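Local coordinates for light Chain (Clostridium botulinum, PDB 6BVD), which acts as the zinc metalloprotease domain of a mosaic botulinum neurotoxin, probably cleaving a SNARE protein of the synaptic vesicle fusion machinery, at residues A[73-78]-A[161-166]; A[201-206]-A[370-375]. All coordinates share one frame; numbering follows the deposited sequence.

Both contacts lie on the same side of the chain's centre, with their centres about 15 Å apart, and they adjoin. Contact 1 is a surface contact between two irregular loops; contact 2, partly buried, pairs two neighbouring strands of the five-stranded antiparallel sheet. In the loops one carboxylate oxygen of Asp163 gathers two backbone N-H groups and a hydroxyl, and Leu164 is the buried residue, whereas in the sheet backbone bonds do the joining and side chains pack around them. A water bridges the backbones in each. The seam between them is largely side-chain packing: Thr165 CG2 rests 3.7 Å from Pro375 CB, and Tyr74 CD2 lies 3.7 Å from Tyr201 CE1.

Contact 1: A[73-78]-A[161-166]; sequences GYFDPN and GPDLTT
An Asx turn in the loop 161-166, set within a type I beta turn from Asp163 to Thr166, receives the extended loop 73-78 through Asp163 and Tyr74; the loop after helix 65-70 thereby meets the one between strands 155-158 and 168-171. Asp163 OD1 is the hub. Tyr74 N donates to Asp163 OD1 over 3.2 Å in a fairly straight bond (166°), arriving from above the carboxylate plane. The same oxygen accepts Thr165 N, which closes the Asx turn from the anti side, tilted out of the carboxylate plane, and the Thr165 hydroxyl, whose OG1 lies 2.6 Å from Asp163 OD1. Three donors thus fix the rotation of the carboxylate and should help to stabilise its negative charge. In Asp163, chi1 -169° puts CG anti to the backbone N, 3.8 Å from Gly73 CA. Asp163 OD2 comes to 3.4 Å from Gly73 CA, close against the backbone because glycine has no CB there.

Leu164 N donates to Tyr74 O (2.9 Å), so Tyr74 is held by both its N-H and its carbonyl. Leu164 CD1 sits at the edge of the Tyr74 ring, 3.8 Å from Tyr74 CD2, and also touches Asp76 CB, while Thr165 CG2 packs against Tyr74 CB. Phe75 CD1 lies 3.2 Å from Pro162 O, the ring oblique to it; Phe75 CE1 and CZ touch Asp163 CB, and the ring plane makes 37° with the Asp163 carboxylate. Arg51 ties the two loops together from outside, bonding Asp76 O through NH1 and Gly161 O through NH2. Asp76 OD1 accepts Asn78 N in a second Asx turn. One ordered water completes the join, accepting from Asp76 N and donating to Pro162 O at 2.6 Å from that oxygen.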
ATOM      1  N   GLY A  73      -1.923 -15.694 -28.561  1.00 48.41           N
ATOM      2  CA  GLY A  73      -1.494 -14.397 -28.039  1.00 49.90           C
ATOM      3  C   GLY A  73      -2.338 -13.183 -28.414  1.00 45.67           C
ATOM      4  O   GLY A  73      -3.445 -13.309 -28.926  1.00 47.04           O
ATOM      5  N   TYR A  74      -1.811 -11.991 -28.149  1.00 36.58           N
ATOM      6  CA  TYR A  74      -2.505 -10.760 -28.495  1.00 30.96           C
ATOM      7  C   TYR A  74      -1.487  -9.705 -28.953  1.00 37.45           C
ATOM      8  O   TYR A  74      -0.429  -9.545 -28.345  1.00 36.97           O
ATOM      9  CB  TYR A  74      -3.329 -10.244 -27.298  1.00 33.25           C
ATOM     10  CG  TYR A  74      -4.108  -9.002 -27.626  1.00 36.53           C
ATOM     11  CD1 TYR A  74      -5.227  -9.065 -28.443  1.00 37.37           C
ATOM     12  CD2 TYR A  74      -3.699  -7.756 -27.168  1.00 31.32           C
ATOM     13  CE1 TYR A  74      -5.938  -7.927 -28.773  1.00 37.18           C
ATOM     14  CE2 TYR A  74      -4.403  -6.603 -27.495  1.00 32.57           C
ATOM     15  CZ  TYR A  74      -5.529  -6.704 -28.304  1.00 39.10           C
ATOM     16  OH  TYR A  74      -6.240  -5.578 -28.658  1.00 39.92           O
ATOM     17  N   PHE A  75      -1.837  -8.962 -29.995  1.00 33.66           N
ATOM     18  CA  PHE A  75      -0.908  -8.055 -30.644  1.00 32.86           C
ATOM     19  C   PHE A  75      -1.493  -6.666 -30.769  1.00 30.44           C
ATOM     20  O   PHE A  75      -2.658  -6.518 -31.092  1.00 35.90           O
ATOM     21  CB  PHE A  75      -0.531  -8.593 -32.029  1.00 36.84           C
ATOM     22  CG  PHE A  75       0.184  -9.905 -31.977  1.00 39.98           C
ATOM     23  CD1 PHE A  75       1.577  -9.945 -31.978  1.00 37.36           C
ATOM     24  CD2 PHE A  75      -0.525 -11.096 -31.875  1.00 38.53           C
ATOM     25  CE1 PHE A  75       2.246 -11.141 -31.903  1.00 34.02           C
ATOM     26  CE2 PHE A  75       0.142 -12.310 -31.792  1.00 40.23           C
ATOM     27  CZ  PHE A  75       1.534 -12.330 -31.800  1.00 37.04           C
ATOM     28  N   ASP A  76      -0.674  -5.659 -30.496  1.00 29.72           N
ATOM     29  CA  ASP A  76      -1.045  -4.255 -30.682  1.00 30.70           C
ATOM     30  C   ASP A  76       0.223  -3.396 -30.734  1.00 33.16           C
ATOM     31  O   ASP A  76       0.888  -3.183 -29.715  1.00 37.66           O
ATOM     32  CB  ASP A  76      -1.975  -3.791 -29.561  1.00 34.01           C
ATOM     33  CG  ASP A  76      -2.494  -2.382 -29.774  1.00 36.98           C
ATOM     34  OD1 ASP A  76      -1.918  -1.627 -30.603  1.00 38.40           O
ATOM     35  OD2 ASP A  76      -3.489  -2.027 -29.097  1.00 39.53           O
ATOM     36  N   PRO A  77       0.561  -2.892 -31.927  1.00 40.47           N
ATOM     37  CA  PRO A  77       1.814  -2.164 -32.133  1.00 39.80           C
ATOM     38  C   PRO A  77       1.834  -0.856 -31.368  1.00 34.48           C
ATOM     39  O   PRO A  77       2.895  -0.284 -31.216  1.00 37.18           O
ATOM     40  CB  PRO A  77       1.843  -1.903 -33.648  1.00 38.81           C
ATOM     41  CG  PRO A  77       0.767  -2.759 -34.215  1.00 44.55           C
ATOM     42  CD  PRO A  77      -0.245  -2.948 -33.156  1.00 39.16           C
ATOM     43  N   ASN A  78       0.672  -0.378 -30.927  1.00 42.52           N
ATOM     44  CA  ASN A  78       0.587   0.932 -30.295  1.00 43.73           C
ATOM     45  C   ASN A  78       0.704   0.910 -28.770  1.00 39.71           C
ATOM     46  O   ASN A  78       0.813   1.962 -28.148  1.00 38.13           O
ATOM     47  CB  ASN A  78      -0.719   1.620 -30.689  1.00 49.24           C
ATOM     48  CG  ASN A  78      -0.729   2.051 -32.130  1.00 51.99           C
ATOM     49  OD1 ASN A  78       0.262   2.574 -32.638  1.00 57.05           O
ATOM     50  ND2 ASN A  78      -1.851   1.855 -32.796  1.00 52.96           N
ATOM     51  N   GLY A 161       7.596  -7.445 -25.956  1.00 24.61           N
ATOM     52  CA  GLY A 161       7.850  -7.494 -27.395  1.00 24.96           C
ATOM     53  C   GLY A 161       6.542  -7.516 -28.189  1.00 30.42           C
ATOM     54  O   GLY A 161       5.532  -6.951 -27.742  1.00 27.87           O
ATOM     55  N   PRO A 162       6.542  -8.171 -29.367  1.00 26.31           N
ATOM     56  CA  PRO A 162       5.352  -8.214 -30.233  1.00 28.37           C
ATOM     57  C   PRO A 162       4.101  -8.767 -29.568  1.00 29.22           C
ATOM     58  O   PRO A 162       3.048  -8.151 -29.709  1.00 31.98           O
ATOM     59  CB  PRO A 162       5.802  -9.111 -31.398  1.00 27.96           C
ATOM     60  CG  PRO A 162       7.262  -8.767 -31.538  1.00 27.13           C
ATOM     61  CD  PRO A 162       7.752  -8.627 -30.093  1.00 25.32           C
ATOM     62  N   ASP A 163       4.216  -9.910 -28.902  1.00 27.27           N
ATOM     63  CA  ASP A 163       3.071 -10.541 -28.230  1.00 30.57           C
ATOM     64  C   ASP A 163       2.903  -9.958 -26.823  1.00 26.23           C
ATOM     65  O   ASP A 163       3.726 -10.216 -25.941  1.00 28.30           O
ATOM     66  CB  ASP A 163       3.261 -12.065 -28.186  1.00 24.90           C
ATOM     67  CG  ASP A 163       1.993 -12.819 -27.739  1.00 35.12           C
ATOM     68  OD1 ASP A 163       1.134 -12.241 -27.016  1.00 31.19           O
ATOM     69  OD2 ASP A 163       1.854 -13.999 -28.139  1.00 38.90           O
ATOM     70  N   LEU A 164       1.846  -9.173 -26.626  1.00 28.99           N
ATOM     71  CA  LEU A 164       1.598  -8.520 -25.339  1.00 33.75           C
ATOM     72  C   LEU A 164       1.321  -9.488 -24.198  1.00 32.00           C
ATOM     73  O   LEU A 164       1.327  -9.057 -23.051  1.00 33.37           O
ATOM     74  CB  LEU A 164       0.434  -7.547 -25.429  1.00 31.16           C
ATOM     75  CG  LEU A 164       0.550  -6.450 -26.466  1.00 32.91           C
ATOM     76  CD1 LEU A 164      -0.662  -5.580 -26.403  1.00 37.05           C
ATOM     77  CD2 LEU A 164       1.814  -5.632 -26.239  1.00 32.71           C
ATOM     78  N   THR A 165       1.094 -10.776 -24.494  1.00 26.68           N
ATOM     79  CA  THR A 165       0.822 -11.756 -23.435  1.00 26.49           C
ATOM     80  C   THR A 165       2.074 -12.563 -23.037  1.00 33.80           C
ATOM     81  O   THR A 165       2.054 -13.313 -22.060  1.00 36.31           O
ATOM     82  CB  THR A 165      -0.290 -12.753 -23.871  1.00 36.73           C
ATOM     83  OG1 THR A 165       0.205 -13.576 -24.927  1.00 34.68           O
ATOM     84  CG2 THR A 165      -1.508 -12.016 -24.400  1.00 35.11           C
ATOM     85  N   THR A 166       3.180 -12.380 -23.754  1.00 26.62           N
ATOM     86  CA  THR A 166       4.385 -13.162 -23.491  1.00 27.03           C
ATOM     87  C   THR A 166       5.360 -12.436 -22.552  1.00 29.20           C
ATOM     88  O   THR A 166       5.848 -11.365 -22.883  1.00 35.03           O
ATOM     89  CB  THR A 166       5.136 -13.488 -24.810  1.00 37.64           C
ATOM     90  OG1 THR A 166       4.254 -14.134 -25.711  1.00 33.77           O
ATOM     91  CG2 THR A 166       6.348 -14.381 -24.564  1.00 34.43           C
TER
HETATM   92  O   HOH W   1       2.140  -5.981 -30.859  1.00 24.85           O

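Contact 2: A[201-206]-A[370-375]; sequences YATAFN and AENFGP
The Phe373 ring meets strand 201-206 by its edge: Ala204 O lies in the ring plane, 3.6 Å from Phe373 CD2, and Phe205 CA is also at the edge, near that plane. Asn206 CB approaches obliquely, 3.9 Å from Phe373 CE2. A water, also in the ring plane at the edge, accepts from Asn206 N and donates to Glu371 O, bridging the backbones beyond the last direct bond. In Phe373, chi1 -63° sets CG anti to the carbonyl carbon, beside the backbone N.

Ala204 and Phe373 form an antiparallel hydrogen-bonded pair, with both N-H...O contacts (Ala204 N to Phe373 O, and Phe373 N to Ala204 O) at 2.9 Å, and their CB atoms share one face of the sheet. Thr203 CB packs 3.4 Å from Phe373 O and touches Asn372 CB; its OG1 is held by Lys220 NZ. The cis peptide before Pro375 follows Gly374, and Pro375 CB lies 3.6 Å from Ala202 O.

Strand 201-208 runs between 215-219 and 373-377: Leu217 touches Phe373 and Asn206, and backbone hydrogen bonds link Phe205 with Phe218 and Pro375 with Cys430.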
ATOM      1  N   TYR A 201      -1.706  -7.743 -19.389  1.00 30.78           N
ATOM      2  CA  TYR A 201      -2.270  -8.808 -20.250  1.00 32.08           C
ATOM      3  C   TYR A 201      -1.982 -10.159 -19.604  1.00 41.36           C
ATOM      4  O   TYR A 201      -0.840 -10.469 -19.280  1.00 50.73           O
ATOM      5  CB  TYR A 201      -1.718  -8.718 -21.680  1.00 26.90           C
ATOM      6  CG  TYR A 201      -2.197  -7.461 -22.400  1.00 32.86           C
ATOM      7  CD1 TYR A 201      -3.371  -7.466 -23.161  1.00 30.10           C
ATOM      8  CD2 TYR A 201      -1.519  -6.256 -22.254  1.00 27.50           C
ATOM      9  CE1 TYR A 201      -3.832  -6.319 -23.787  1.00 24.61           C
ATOM     10  CE2 TYR A 201      -1.970  -5.101 -22.873  1.00 29.78           C
ATOM     11  CZ  TYR A 201      -3.119  -5.138 -23.638  1.00 33.05           C
ATOM     12  OH  TYR A 201      -3.553  -3.978 -24.244  1.00 37.60           O
ATOM     13  N   ALA A 202      -3.027 -10.946 -19.379  1.00 29.99           N
ATOM     14  CA  ALA A 202      -2.924 -12.113 -18.526  1.00 22.49           C
ATOM     15  C   ALA A 202      -3.749 -13.255 -19.086  1.00 29.74           C
ATOM     16  O   ALA A 202      -4.626 -13.040 -19.914  1.00 29.54           O
ATOM     17  CB  ALA A 202      -3.398 -11.779 -17.137  1.00 31.48           C
ATOM     18  N   THR A 203      -3.461 -14.467 -18.626  1.00 28.99           N
ATOM     19  CA  THR A 203      -4.299 -15.595 -18.964  1.00 29.35           C
ATOM     20  C   THR A 203      -4.965 -16.083 -17.680  1.00 24.90           C
ATOM     21  O   THR A 203      -4.576 -15.680 -16.585  1.00 23.24           O
ATOM     22  CB  THR A 203      -3.499 -16.738 -19.633  1.00 29.32           C
ATOM     23  OG1 THR A 203      -2.404 -17.129 -18.785  1.00 30.66           O
ATOM     24  CG2 THR A 203      -2.950 -16.291 -20.987  1.00 20.77           C
ATOM     25  N   ALA A 204      -5.967 -16.935 -17.842  1.00 20.64           N
ATOM     26  CA  ALA A 204      -6.678 -17.579 -16.736  1.00 20.77           C
ATOM     27  C   ALA A 204      -6.410 -19.083 -16.761  1.00 33.45           C
ATOM     28  O   ALA A 204      -5.940 -19.622 -17.776  1.00 31.52           O
ATOM     29  CB  ALA A 204      -8.179 -17.314 -16.841  1.00 24.06           C
ATOM     30  N   PHE A 205      -6.694 -19.760 -15.648  1.00 27.37           N
ATOM     31  CA  PHE A 205      -6.551 -21.213 -15.594  1.00 25.78           C
ATOM     32  C   PHE A 205      -7.864 -21.828 -15.113  1.00 34.19           C
ATOM     33  O   PHE A 205      -8.709 -21.106 -14.598  1.00 29.25           O
ATOM     34  CB  PHE A 205      -5.394 -21.605 -14.674  1.00 21.47           C
ATOM     35  CG  PHE A 205      -5.520 -21.061 -13.264  1.00 25.71           C
ATOM     36  CD1 PHE A 205      -6.153 -21.805 -12.265  1.00 23.71           C
ATOM     37  CD2 PHE A 205      -5.017 -19.813 -12.949  1.00 25.09           C
ATOM     38  CE1 PHE A 205      -6.269 -21.298 -10.977  1.00 19.64           C
ATOM     39  CE2 PHE A 205      -5.150 -19.297 -11.658  1.00 23.87           C
ATOM     40  CZ  PHE A 205      -5.762 -20.048 -10.679  1.00 26.97           C
ATOM     41  N   ASN A 206      -8.021 -23.148 -15.231  1.00 30.54           N
ATOM     42  CA  ASN A 206      -9.260 -23.808 -14.818  0.66 35.77           C
ATOM     43  C   ASN A 206      -9.072 -24.601 -13.526  1.00 35.68           C
ATOM     44  O   ASN A 206      -7.995 -25.122 -13.254  1.00 30.24           O
ATOM     45  CB  ASN A 206      -9.771 -24.734 -15.939  0.66 34.76           C
ATOM     46  CG  ASN A 206     -11.108 -25.373 -15.609  0.66 36.91           C
ATOM     47  OD1 ASN A 206     -11.169 -26.514 -15.146  0.66 38.82           O
ATOM     48  ND2 ASN A 206     -12.188 -24.640 -15.852  0.66 32.65           N
ATOM     49  N   ALA A 370      -0.421 -26.650 -17.346  1.00 31.19           N
ATOM     50  CA  ALA A 370      -1.863 -26.376 -17.337  1.00 33.09           C
ATOM     51  C   ALA A 370      -2.263 -25.524 -18.540  1.00 35.47           C
ATOM     52  O   ALA A 370      -1.477 -24.695 -19.026  1.00 29.55           O
ATOM     53  CB  ALA A 370      -2.285 -25.681 -16.030  1.00 32.88           C
ATOM     54  N   GLU A 371      -3.506 -25.703 -18.995  1.00 32.66           N
ATOM     55  CA  GLU A 371      -3.988 -24.963 -20.151  1.00 31.89           C
ATOM     56  C   GLU A 371      -4.148 -23.492 -19.775  1.00 35.35           C
ATOM     57  O   GLU A 371      -4.608 -23.165 -18.670  1.00 31.36           O
ATOM     58  CB  GLU A 371      -5.323 -25.546 -20.657  1.00 33.61           C
ATOM     59  CG  GLU A 371      -5.773 -24.995 -22.011  1.00 41.33           C
ATOM     60  CD  GLU A 371      -7.061 -25.663 -22.540  1.00 44.42           C
ATOM     61  OE1 GLU A 371      -7.528 -26.646 -21.922  1.00 39.74           O
ATOM     62  OE2 GLU A 371      -7.579 -25.213 -23.591  1.00 35.30           O
ATOM     63  N   ASN A 372      -3.749 -22.611 -20.687  1.00 29.21           N
ATOM     64  CA  ASN A 372      -3.979 -21.173 -20.537  1.00 37.11           C
ATOM     65  C   ASN A 372      -5.264 -20.788 -21.234  1.00 40.93           C
ATOM     66  O   ASN A 372      -5.562 -21.324 -22.301  1.00 35.67           O
ATOM     67  CB  ASN A 372      -2.809 -20.354 -21.112  1.00 29.22           C
ATOM     68  CG  ASN A 372      -1.507 -20.619 -20.392  1.00 36.34           C
ATOM     69  OD1 ASN A 372      -1.479 -20.776 -19.174  1.00 31.59           O
ATOM     70  ND2 ASN A 372      -0.419 -20.697 -21.146  1.00 37.90           N
ATOM     71  N   PHE A 373      -6.047 -19.900 -20.618  1.00 30.96           N
ATOM     72  CA  PHE A 373      -7.285 -19.420 -21.237  1.00 30.35           C
ATOM     73  C   PHE A 373      -7.305 -17.901 -21.415  1.00 38.18           C
ATOM     74  O   PHE A 373      -6.753 -17.151 -20.601  1.00 34.82           O
ATOM     75  CB  PHE A 373      -8.515 -19.854 -20.423  1.00 33.52           C
ATOM     76  CG  PHE A 373      -8.699 -21.346 -20.346  1.00 36.05           C
ATOM     77  CD1 PHE A 373      -9.471 -22.013 -21.283  1.00 39.36           C
ATOM     78  CD2 PHE A 373      -8.067 -22.083 -19.359  1.00 35.61           C
ATOM     79  CE1 PHE A 373      -9.641 -23.393 -21.217  1.00 37.65           C
ATOM     80  CE2 PHE A 373      -8.223 -23.454 -19.280  1.00 37.77           C
ATOM     81  CZ  PHE A 373      -9.017 -24.119 -20.215  1.00 37.52           C
ATOM     82  N   GLY A 374      -7.939 -17.448 -22.491  1.00 34.80           N
ATOM     83  CA  GLY A 374      -8.061 -16.026 -22.725  1.00 29.20           C
ATOM     84  C   GLY A 374      -7.511 -15.684 -24.094  1.00 35.65           C
ATOM     85  O   GLY A 374      -7.806 -16.371 -25.065  1.00 38.08           O
ATOM     86  N   PRO A 375      -6.671 -14.648 -24.174  1.00 39.00           N
ATOM     87  CA  PRO A 375      -6.178 -13.867 -23.037  1.00 31.09           C
ATOM     88  C   PRO A 375      -7.059 -12.679 -22.644  1.00 32.60           C
ATOM     89  O   PRO A 375      -8.030 -12.348 -23.336  1.00 29.02           O
ATOM     90  CB  PRO A 375      -4.813 -13.381 -23.534  1.00 35.21           C
ATOM     91  CG  PRO A 375      -5.023 -13.130 -24.967  1.00 35.75           C
ATOM     92  CD  PRO A 375      -5.988 -14.260 -25.427  1.00 39.86           C
TER
HETATM   93  O   HOH W   2      -5.892 -24.626 -16.570  1.00 28.23           O